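Long-range contacts in methyl-accepting chemotaxis protein (Vibrio parahaemolyticus, PDB 4EXO), which is a bacterial chemoreceptor whose periplasmic Cache (PAS-like) domain binds pyruvate and probably senses small molecules to steer swimming: residues A[28-32]-A[44-49]; A[54-59]-A[140-144]; A[106-112]-A[123-128]. The contacts are given in a common frame with arbitrary orientation. Where two conformers were deposited one is given. Residues are numbered along the deposited sequence.

How the interactions relate
The three contacts are helix on helix, loop on strand and strand on strand within one Cache domain. Interactions 2 and 3 are neighbours, their centres 11 Å apart, because strands 136-143 and 120-131 run side by side: I142 O lies 2.8 Å from L125 N, and I144 N lies 2.8 Å from P123 O. Both reach the pyruvic acid, through Y59 in interaction 2 and through F111 and K124 in interaction 3. Interaction 1 stands apart, its centre 19 Å from that of interaction 2 and 23 Å from that of interaction 3; the side chain of L49 is about 12 Å from the ligand. Interactions 1 and 2 both touch the second subunit.

Interaction 1: residues A[28-32]-A[44-49]; sequences AIKPL and AAKEIL
The junction between helices 2-28 and 30-34 packs on helix 42-51 through apolar side chains, without a single hydrogen bond between the two segments. Residues 28-32 span a break in the helical path: A28 ends the long helix 2-28, I29 steps out of helical geometry (phi/psi -100/4), and K30 to L32 start the short helix 30-34. Residues 44-49 are continuous helix, with L49 N bonded to A45 O at 3.0 Å. The backbones come nearest at I29 and A45, whose CA atoms are 5.7 Å apart, a close approach consistent with the small side chain of A45.

The contact is apolar, burying 300 Å² in total. I29, chi1 p and chi2 t, directs CG2 against A45 CB (3.9 Å), L49 CG (3.7 Å) and I48 CG2 (4.3 Å). L32, an mt rotamer, brings CD1 to I48 CD1 (3.7 Å), A44 CB (3.9 Å) and A45 CB (4.1 Å). A28 CB lies 4.3 Å from I48 CG2. I48 and L49 are also mt.

W134 packs on both I29 and A45, while L49 continues to L138 of strand 136-143 and L71 of strand 69-72. Towards the dimer partner, A28 packs on M52 of the second subunit and I48 on I48 of the second subunit, so these helices lie between the sheet and the neighbouring copy.

Interaction 2: residues A[54-59]-A[140-144]; sequences FESDGY and TGIYI. With PYR (pyruvic acid), chain B.
A loop laid against a sheet strand, held by one direct hydrogen bond, two waters and aromatic side chains, forms this buried contact: residues 54-59 run between helix 42-51 and strand 61-63, and residues 140-143 end strand 136-143. The loop makes a type I beta turn from E55 to G58, with G58 N bonded to E55 O (2.9 Å) and F54 N to G58 O (3.1 Å). The nearest CA pairs are Y59 with T140 (5.7 Å) and G58 with G141 (6.6 Å).

T140, chi1 t, donates OG1 to Y59 O at 2.7 Å. Water 1 accepts from Y59 N (3.1 Å) and donates to D57 O (2.7 Å) and G141 O (2.8 Å); water 2 donates to G141 O (3.0 Å) and, weakly, to D57 O (3.1 Å). This loop leads into the central sheet of the Cache fold, whose ligand pocket includes Y59. With chi1 p, its CB points away from the strand but the ring end comes back nearer, and OH donates to pyruvic acid OXT at 2.6 Å; K124, Y63 and H72 also bond the ligand.

F54 (chi1 p) sets its ring edge to the strand, CE2 3.2 Å from T140 OG1 and CZ 3.3 Å from G141 O; its ring stacks with Y21. A CB on G58 would sit only 2.5 Å from F54 CE1. Y143 (chi1 m) lies with CE2 3.4 Å from D57 O and CD2 3.8 Å from D57 CB; its hydroxyl bonds H114 O and K124 NZ, and D57 OD2 bonds T117.

Interaction 3: residues A[106-112]-A[123-128]; sequences DGFLYFS and PKLGYA. With PYR (pyruvic acid), chain B.
Strands 108-112 and 123-128 pair antiparallel, axes 4.5 Å apart, at 149°. L109/G126 and F111/K124 are hydrogen-bonded pairs (L109 N-G126 O 3.1 Å, G126 N-L109 O 2.8 Å, F111 N-K124 O 3.2 Å, K124 N-F111 O 2.7 Å); F108/Y127, Y110/L125 and S112/P123 are non-hydrogen-bonded. A128 N to G107 O (2.9 Å) extends the pairing one residue beyond the strand, where a CB on G107 would clash with Y127 CE1; an Asx turn joins D106 OD1 to F108 N (3.0 Å). This is a beta hairpin of the Cache sheet. On one face F108 (chi1 m) meets Y127 (t) obliquely, CE1 to CD1 3.5 Å, and L125 (tp) sets CD1 in a CH-pi contact over the Y110 ring (chi1 m), 3.8 Å from its centroid. On the other, F111 (p) lays CE1 3.8 Å from K124 CD and 3.5 Å from pyruvic acid O; F111 CE2 lies 3.8 Å from G126 CA, where a CB would clash. All-t K124 donates from NZ to pyruvic acid O (2.6 Å).

Interaction 1: residues A[28-32]-A[44-49]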
loop_
_atom_site.group_PDB
_atom_site.type_symbol
_atom_site.label_atom_id
_atom_site.label_comp_id
_atom_site.label_asym_id
_atom_site.label_seq_id
_atom_site.Cartn_x
_atom_site.Cartn_y
_atom_site.Cartn_z
ATOM N N ALA A 28 -1.303 -7.923 1.680
ATOM C CA ALA A 28 -0.040 -8.449 1.153
ATOM C C ALA A 28 0.386 -9.750 1.829
ATOM O O ALA A 28 0.987 -10.615 1.167
ATOM C CB ALA A 28 1.094 -7.402 1.222
ATOM N N ILE A 29 0.097 -9.882 3.135
ATOM C CA ILE A 29 0.491 -11.078 3.892
ATOM C C ILE A 29 -0.664 -12.064 4.054
ATOM O O ILE A 29 -0.526 -13.084 4.704
ATOM C CB ILE A 29 1.097 -10.710 5.277
ATOM C CG1 ILE A 29 0.035 -10.028 6.158
ATOM C CG2 ILE A 29 2.355 -9.816 5.068
ATOM C CD1 ILE A 29 0.215 -10.194 7.663
ATOM N N LYS A 30 -1.812 -11.768 3.452
ATOM C CA LYS A 30 -2.983 -12.632 3.646
ATOM C C LYS A 30 -2.778 -14.122 3.248
ATOM O O LYS A 30 -3.199 -15.016 3.986
ATOM C CB LYS A 30 -4.218 -12.016 2.971
ATOM C CG LYS A 30 -5.499 -12.734 3.294
ATOM C CD LYS A 30 -6.725 -11.859 3.027
ATOM C CE LYS A 30 -7.997 -12.584 3.523
ATOM N NZ LYS A 30 -8.266 -13.779 2.708
ATOM N N PRO A 31 -2.132 -14.391 2.094
ATOM C CA PRO A 31 -1.888 -15.805 1.708
ATOM C C PRO A 31 -1.111 -16.535 2.802
ATOM O O PRO A 31 -1.485 -17.650 3.199
ATOM C CB PRO A 31 -1.005 -15.677 0.464
ATOM C CG PRO A 31 -1.409 -14.341 -0.129
ATOM C CD PRO A 31 -1.643 -13.451 1.062
ATOM N N LEU A 32 -0.083 -15.873 3.339
ATOM C CA LEU A 32 0.707 -16.432 4.441
ATOM C C LEU A 32 -0.067 -16.576 5.753
ATOM O O LEU A 32 -0.005 -17.633 6.415
ATOM C CB LEU A 32 1.953 -15.576 4.660
ATOM C CG LEU A 32 3.042 -15.582 3.595
ATOM C CD1 LEU A 32 4.011 -14.394 3.812
ATOM C CD2 LEU A 32 3.824 -16.890 3.565
ATOM N N ALA A 44 8.248 -15.213 7.104
ATOM C CA ALA A 44 8.051 -14.756 5.723
ATOM C C ALA A 44 7.187 -13.474 5.643
ATOM O O ALA A 44 7.415 -12.595 4.783
ATOM C CB ALA A 44 7.431 -15.888 4.873
ATOM N N ALA A 45 6.178 -13.391 6.515
ATOM C CA ALA A 45 5.337 -12.187 6.577
ATOM C C ALA A 45 6.137 -10.989 7.089
ATOM O O ALA A 45 5.991 -9.883 6.574
ATOM C CB ALA A 45 4.115 -12.424 7.447
ATOM N N LYS A 46 6.965 -11.187 8.114
ATOM C CA LYS A 46 7.865 -10.120 8.554
ATOM C C LYS A 46 8.722 -9.560 7.454
ATOM O O LYS A 46 8.858 -8.343 7.364
ATOM C CB LYS A 46 8.812 -10.546 9.702
ATOM C CG LYS A 46 8.153 -10.794 11.022
ATOM C CD LYS A 46 9.219 -11.315 12.026
ATOM C CE LYS A 46 10.407 -10.334 12.133
ATOM N NZ LYS A 46 11.422 -10.763 13.156
ATOM N N GLU A 47 9.283 -10.421 6.610
ATOM C CA GLU A 47 10.165 -9.954 5.540
ATOM C C GLU A 47 9.480 -9.075 4.485
ATOM O O GLU A 47 10.084 -8.117 3.949
ATOM C CB GLU A 47 10.897 -11.151 4.932
ATOM C CG GLU A 47 11.832 -11.762 5.963
ATOM C CD GLU A 47 12.470 -13.047 5.504
ATOM O OE1 GLU A 47 12.442 -13.319 4.278
ATOM O OE2 GLU A 47 13.001 -13.771 6.375
ATOM N N ILE A 48 8.215 -9.371 4.210
ATOM C CA ILE A 48 7.402 -8.553 3.328
ATOM C C ILE A 48 7.044 -7.216 4.005
ATOM O O ILE A 48 7.214 -6.142 3.419
ATOM C CB ILE A 48 6.088 -9.286 2.923
ATOM C CG1 ILE A 48 6.426 -10.523 2.058
ATOM C CG2 ILE A 48 5.172 -8.315 2.190
ATOM C CD1 ILE A 48 5.300 -11.503 1.950
ATOM N N LEU A 49 6.554 -7.270 5.237
ATOM C CA LEU A 49 6.051 -6.012 5.839
ATOM C C LEU A 49 7.194 -5.044 6.144
ATOM O O LEU A 49 7.028 -3.830 6.037
ATOM C CB LEU A 49 5.271 -6.300 7.117
ATOM C CG LEU A 49 3.899 -7.000 6.946
ATOM C CD1 LEU A 49 3.501 -7.647 8.270
ATOM C CD2 LEU A 49 2.871 -5.977 6.490
#

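Interaction 2: residues A[54-59]-A[140-144]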
loop_
_atom_site.group_PDB
_atom_site.type_symbol
_atom_site.label_atom_id
_atom_site.label_comp_id
_atom_site.label_asym_id
_atom_site.label_seq_id
_atom_site.Cartn_x
_atom_site.Cartn_y
_atom_site.Cartn_z
ATOM N N PHE A 54 5.290 3.425 1.854
ATOM C CA PHE A 54 4.485 4.331 1.028
ATOM C C PHE A 54 5.127 5.718 0.833
ATOM O O PHE A 54 4.606 6.552 0.080
ATOM C CB PHE A 54 3.028 4.437 1.532
ATOM C CG PHE A 54 2.886 4.869 2.999
ATOM C CD1 PHE A 54 2.833 6.220 3.341
ATOM C CD2 PHE A 54 2.789 3.929 4.007
ATOM C CE1 PHE A 54 2.684 6.631 4.711
ATOM C CE2 PHE A 54 2.631 4.337 5.391
ATOM C CZ PHE A 54 2.584 5.684 5.715
ATOM N N GLU A 55 6.235 5.942 1.542
ATOM C CA GLU A 55 7.157 7.069 1.372
ATOM C C GLU A 55 8.324 6.763 2.317
ATOM O O GLU A 55 8.300 5.779 3.070
ATOM C CB GLU A 55 6.504 8.420 1.702
ATOM C CG GLU A 55 5.916 8.497 3.132
ATOM C CD GLU A 55 5.274 9.857 3.435
ATOM O OE1 GLU A 55 6.018 10.859 3.522
ATOM O OE2 GLU A 55 4.036 9.918 3.591
ATOM N N SER A 56 9.371 7.574 2.265
ATOM C CA SER A 56 10.541 7.322 3.108
ATOM C C SER A 56 10.190 7.184 4.594
ATOM O O SER A 56 10.769 6.322 5.311
ATOM C CB SER A 56 11.598 8.412 2.905
ATOM O OG SER A 56 12.234 8.200 1.646
ATOM N N ASP A 57 9.191 7.953 5.034
ATOM C CA ASP A 57 8.786 7.924 6.451
ATOM C C ASP A 57 7.580 7.011 6.704
ATOM O O ASP A 57 7.000 7.059 7.772
ATOM C CB ASP A 57 8.423 9.337 6.897
ATOM C CG ASP A 57 9.656 10.241 7.004
ATOM O OD1 ASP A 57 10.677 9.775 7.537
ATOM O OD2 ASP A 57 9.591 11.405 6.568
ATOM N N GLY A 58 7.206 6.225 5.706
ATOM C CA GLY A 58 5.945 5.475 5.728
ATOM C C GLY A 58 6.224 3.990 5.778
ATOM O O GLY A 58 6.483 3.382 4.739
ATOM N N TYR A 59 6.151 3.388 6.979
ATOM C CA TYR A 59 6.615 2.012 7.200
ATOM C C TYR A 59 5.776 1.316 8.272
ATOM O O TYR A 59 4.987 1.978 8.978
ATOM C CB TYR A 59 8.101 2.033 7.684
ATOM C CG TYR A 59 8.264 2.736 9.036
ATOM C CD1 TYR A 59 8.145 2.022 10.232
ATOM C CD2 TYR A 59 8.484 4.126 9.106
ATOM C CE1 TYR A 59 8.283 2.657 11.497
ATOM C CE2 TYR A 59 8.633 4.802 10.356
ATOM C CZ TYR A 59 8.530 4.037 11.549
ATOM O OH TYR A 59 8.660 4.668 12.765
ATOM N N THR A 140 1.201 1.564 11.411
ATOM C CA THR A 140 1.998 2.454 10.598
ATOM C C THR A 140 1.590 3.865 11.032
ATOM O O THR A 140 0.918 4.032 12.066
ATOM C CB THR A 140 1.798 2.209 9.056
ATOM O OG1 THR A 140 2.661 3.123 8.335
ATOM C CG2 THR A 140 0.355 2.477 8.625
ATOM N N GLY A 141 1.990 4.891 10.292
ATOM C CA GLY A 141 1.671 6.261 10.731
ATOM C C GLY A 141 2.072 7.295 9.707
ATOM O O GLY A 141 2.781 6.986 8.741
ATOM N N ILE A 142 1.569 8.514 9.895
ATOM C CA ILE A 142 1.974 9.674 9.086
ATOM C C ILE A 142 2.534 10.741 10.035
ATOM O O ILE A 142 2.014 10.911 11.151
ATOM C CB ILE A 142 0.779 10.208 8.269
ATOM C CG1 ILE A 142 0.321 9.136 7.272
ATOM C CG2 ILE A 142 1.115 11.503 7.544
ATOM C CD1 ILE A 142 -0.847 9.548 6.433
ATOM N N TYR A 143 3.570 11.463 9.616
ATOM C CA TYR A 143 4.153 12.486 10.507
ATOM C C TYR A 143 3.412 13.809 10.332
ATOM O O TYR A 143 3.045 14.177 9.228
ATOM C CB TYR A 143 5.672 12.605 10.291
ATOM C CG TYR A 143 6.361 11.341 10.807
ATOM C CD1 TYR A 143 6.863 11.289 12.120
ATOM C CD2 TYR A 143 6.464 10.197 10.021
ATOM C CE1 TYR A 143 7.454 10.139 12.620
ATOM C CE2 TYR A 143 7.055 9.033 10.514
ATOM C CZ TYR A 143 7.550 9.009 11.801
ATOM O OH TYR A 143 8.144 7.862 12.296
ATOM N N ILE A 144 3.131 14.499 11.422
ATOM C CA ILE A 144 2.268 15.676 11.318
ATOM C C ILE A 144 3.009 16.988 11.573
ATOM O O ILE A 144 2.379 18.060 11.612
ATOM C CB ILE A 144 1.005 15.569 12.203
ATOM C CG1 ILE A 144 1.356 15.198 13.642
ATOM C CG2 ILE A 144 0.028 14.510 11.647
ATOM C CD1 ILE A 144 0.121 15.037 14.491
HETATM C C PYR B . 6.767 3.390 15.527
HETATM O O PYR B . 6.031 4.464 15.333
HETATM O OXT PYR B . 7.758 3.139 14.695
HETATM C CA PYR B . 6.516 2.519 16.613
HETATM O O3 PYR B . 7.283 1.498 16.723
HETATM C CB PYR B . 5.429 2.736 17.658
HETATM O O HOH W 1 5.150 5.476 9.021
HETATM O O HOH W 2 4.491 8.701 7.012
#

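Interaction 3: residues A[106-112]-A[123-128]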
loop_
_atom_site.group_PDB
_atom_site.type_symbol
_atom_site.label_atom_id
_atom_site.label_comp_id
_atom_site.label_asym_id
_atom_site.label_seq_id
_atom_site.Cartn_x
_atom_site.Cartn_y
_atom_site.Cartn_z
ATOM N N ASP A 106 -10.497 3.005 18.120
ATOM C CA ASP A 106 -10.568 3.250 16.670
ATOM C C ASP A 106 -9.257 3.076 15.899
ATOM O O ASP A 106 -9.191 3.386 14.710
ATOM C CB ASP A 106 -11.194 4.606 16.373
ATOM C CG ASP A 106 -10.263 5.778 16.695
ATOM O OD1 ASP A 106 -9.114 5.572 17.172
ATOM O OD2 ASP A 106 -10.699 6.926 16.462
ATOM N N GLY A 107 -8.234 2.590 16.576
ATOM C CA GLY A 107 -6.967 2.247 15.912
ATOM C C GLY A 107 -5.947 3.379 15.929
ATOM O O GLY A 107 -4.756 3.130 15.680
ATOM N N PHE A 108 -6.391 4.604 16.224
ATOM C CA PHE A 108 -5.537 5.798 16.052
ATOM C C PHE A 108 -4.931 6.231 17.379
ATOM O O PHE A 108 -5.561 6.106 18.452
ATOM C CB PHE A 108 -6.303 6.984 15.429
ATOM C CG PHE A 108 -6.676 6.768 13.974
ATOM C CD1 PHE A 108 -5.730 6.938 12.963
ATOM C CD2 PHE A 108 -7.957 6.357 13.636
ATOM C CE1 PHE A 108 -6.071 6.707 11.630
ATOM C CE2 PHE A 108 -8.315 6.125 12.326
ATOM C CZ PHE A 108 -7.371 6.294 11.320
ATOM N N LEU A 109 -3.705 6.759 17.306
ATOM C CA LEU A 109 -3.047 7.323 18.482
ATOM C C LEU A 109 -2.078 8.413 18.032
ATOM O O LEU A 109 -1.275 8.172 17.112
ATOM C CB LEU A 109 -2.264 6.253 19.247
ATOM C CG LEU A 109 -1.683 6.719 20.595
ATOM C CD1 LEU A 109 -2.812 6.930 21.692
ATOM C CD2 LEU A 109 -0.566 5.756 21.115
ATOM N N TYR A 110 -2.129 9.587 18.689
ATOM C CA TYR A 110 -1.111 10.638 18.445
ATOM C C TYR A 110 0.060 10.411 19.421
ATOM O O TYR A 110 -0.151 10.157 20.614
ATOM C CB TYR A 110 -1.678 12.046 18.701
ATOM C CG TYR A 110 -2.620 12.567 17.664
ATOM C CD1 TYR A 110 -2.133 13.228 16.528
ATOM C CD2 TYR A 110 -4.012 12.405 17.797
ATOM C CE1 TYR A 110 -3.002 13.729 15.554
ATOM C CE2 TYR A 110 -4.887 12.905 16.831
ATOM C CZ TYR A 110 -4.361 13.572 15.717
ATOM O OH TYR A 110 -5.179 14.075 14.744
ATOM N N PHE A 111 1.300 10.502 18.924
ATOM C CA PHE A 111 2.496 10.355 19.757
ATOM C C PHE A 111 3.671 10.857 18.926
ATOM O O PHE A 111 3.509 11.120 17.749
ATOM C CB PHE A 111 2.744 8.888 20.171
ATOM C CG PHE A 111 2.882 7.910 19.012
ATOM C CD1 PHE A 111 4.158 7.530 18.554
ATOM C CD2 PHE A 111 1.737 7.324 18.411
ATOM C CE1 PHE A 111 4.299 6.574 17.495
ATOM C CE2 PHE A 111 1.856 6.406 17.356
ATOM C CZ PHE A 111 3.142 6.024 16.881
ATOM N N SER A 112 4.832 11.003 19.559
ATOM C CA SER A 112 6.077 11.358 18.854
ATOM C C SER A 112 6.955 10.124 18.779
ATOM O O SER A 112 6.949 9.290 19.686
ATOM C CB SER A 112 6.822 12.475 19.577
ATOM O OG SER A 112 6.118 13.692 19.415
ATOM N N PRO A 123 6.287 14.678 15.831
ATOM C CA PRO A 123 4.898 14.260 16.070
ATOM C C PRO A 123 4.337 13.407 14.941
ATOM O O PRO A 123 4.544 13.713 13.745
ATOM C CB PRO A 123 4.125 15.578 16.224
ATOM C CG PRO A 123 5.005 16.639 15.664
ATOM C CD PRO A 123 6.439 16.150 15.807
ATOM N N LYS A 124 3.598 12.367 15.329
ATOM C CA LYS A 124 3.097 11.362 14.391
ATOM C C LYS A 124 1.635 11.056 14.708
ATOM O O LYS A 124 1.175 11.233 15.852
ATOM C CB LYS A 124 3.942 10.083 14.618
ATOM C CG LYS A 124 3.729 8.918 13.677
ATOM C CD LYS A 124 4.814 7.850 13.947
ATOM C CE LYS A 124 4.756 6.690 12.920
ATOM N NZ LYS A 124 5.939 5.746 13.077
ATOM N N LEU A 125 0.910 10.581 13.695
ATOM C CA LEU A 125 -0.399 9.980 13.925
ATOM C C LEU A 125 -0.302 8.516 13.511
ATOM O O LEU A 125 -0.107 8.222 12.353
ATOM C CB LEU A 125 -1.494 10.701 13.142
ATOM C CG LEU A 125 -2.889 10.016 13.143
ATOM C CD1 LEU A 125 -3.414 9.892 14.589
ATOM C CD2 LEU A 125 -3.849 10.831 12.283
ATOM N N GLY A 126 -0.406 7.613 14.477
ATOM C CA GLY A 126 -0.293 6.177 14.203
ATOM C C GLY A 126 -1.642 5.540 14.008
ATOM O O GLY A 126 -2.657 6.072 14.462
ATOM N N TYR A 127 -1.658 4.422 13.300
ATOM C CA TYR A 127 -2.879 3.675 13.035
ATOM C C TYR A 127 -2.494 2.186 13.114
ATOM O O TYR A 127 -1.531 1.754 12.497
ATOM C CB TYR A 127 -3.514 4.030 11.670
ATOM C CG TYR A 127 -4.726 3.136 11.432
ATOM C CD1 TYR A 127 -5.865 3.272 12.220
ATOM C CD2 TYR A 127 -4.669 2.092 10.506
ATOM C CE1 TYR A 127 -6.963 2.410 12.052
ATOM C CE2 TYR A 127 -5.766 1.233 10.316
ATOM C CZ TYR A 127 -6.899 1.405 11.110
ATOM O OH TYR A 127 -7.985 0.592 10.947
ATOM N N ALA A 128 -3.209 1.424 13.941
ATOM C CA ALA A 128 -2.930 0.004 14.154
ATOM C C ALA A 128 -4.201 -0.897 14.077
ATOM O O ALA A 128 -5.344 -0.472 14.454
ATOM C CB ALA A 128 -2.174 -0.189 15.506
HETATM C C PYR B . 6.767 3.390 15.527
HETATM O O PYR B . 6.031 4.464 15.333
HETATM O OXT PYR B . 7.758 3.139 14.695
HETATM C CA PYR B . 6.516 2.519 16.613
HETATM O O3 PYR B . 7.283 1.498 16.723
HETATM C CB PYR B . 5.429 2.736 17.658
#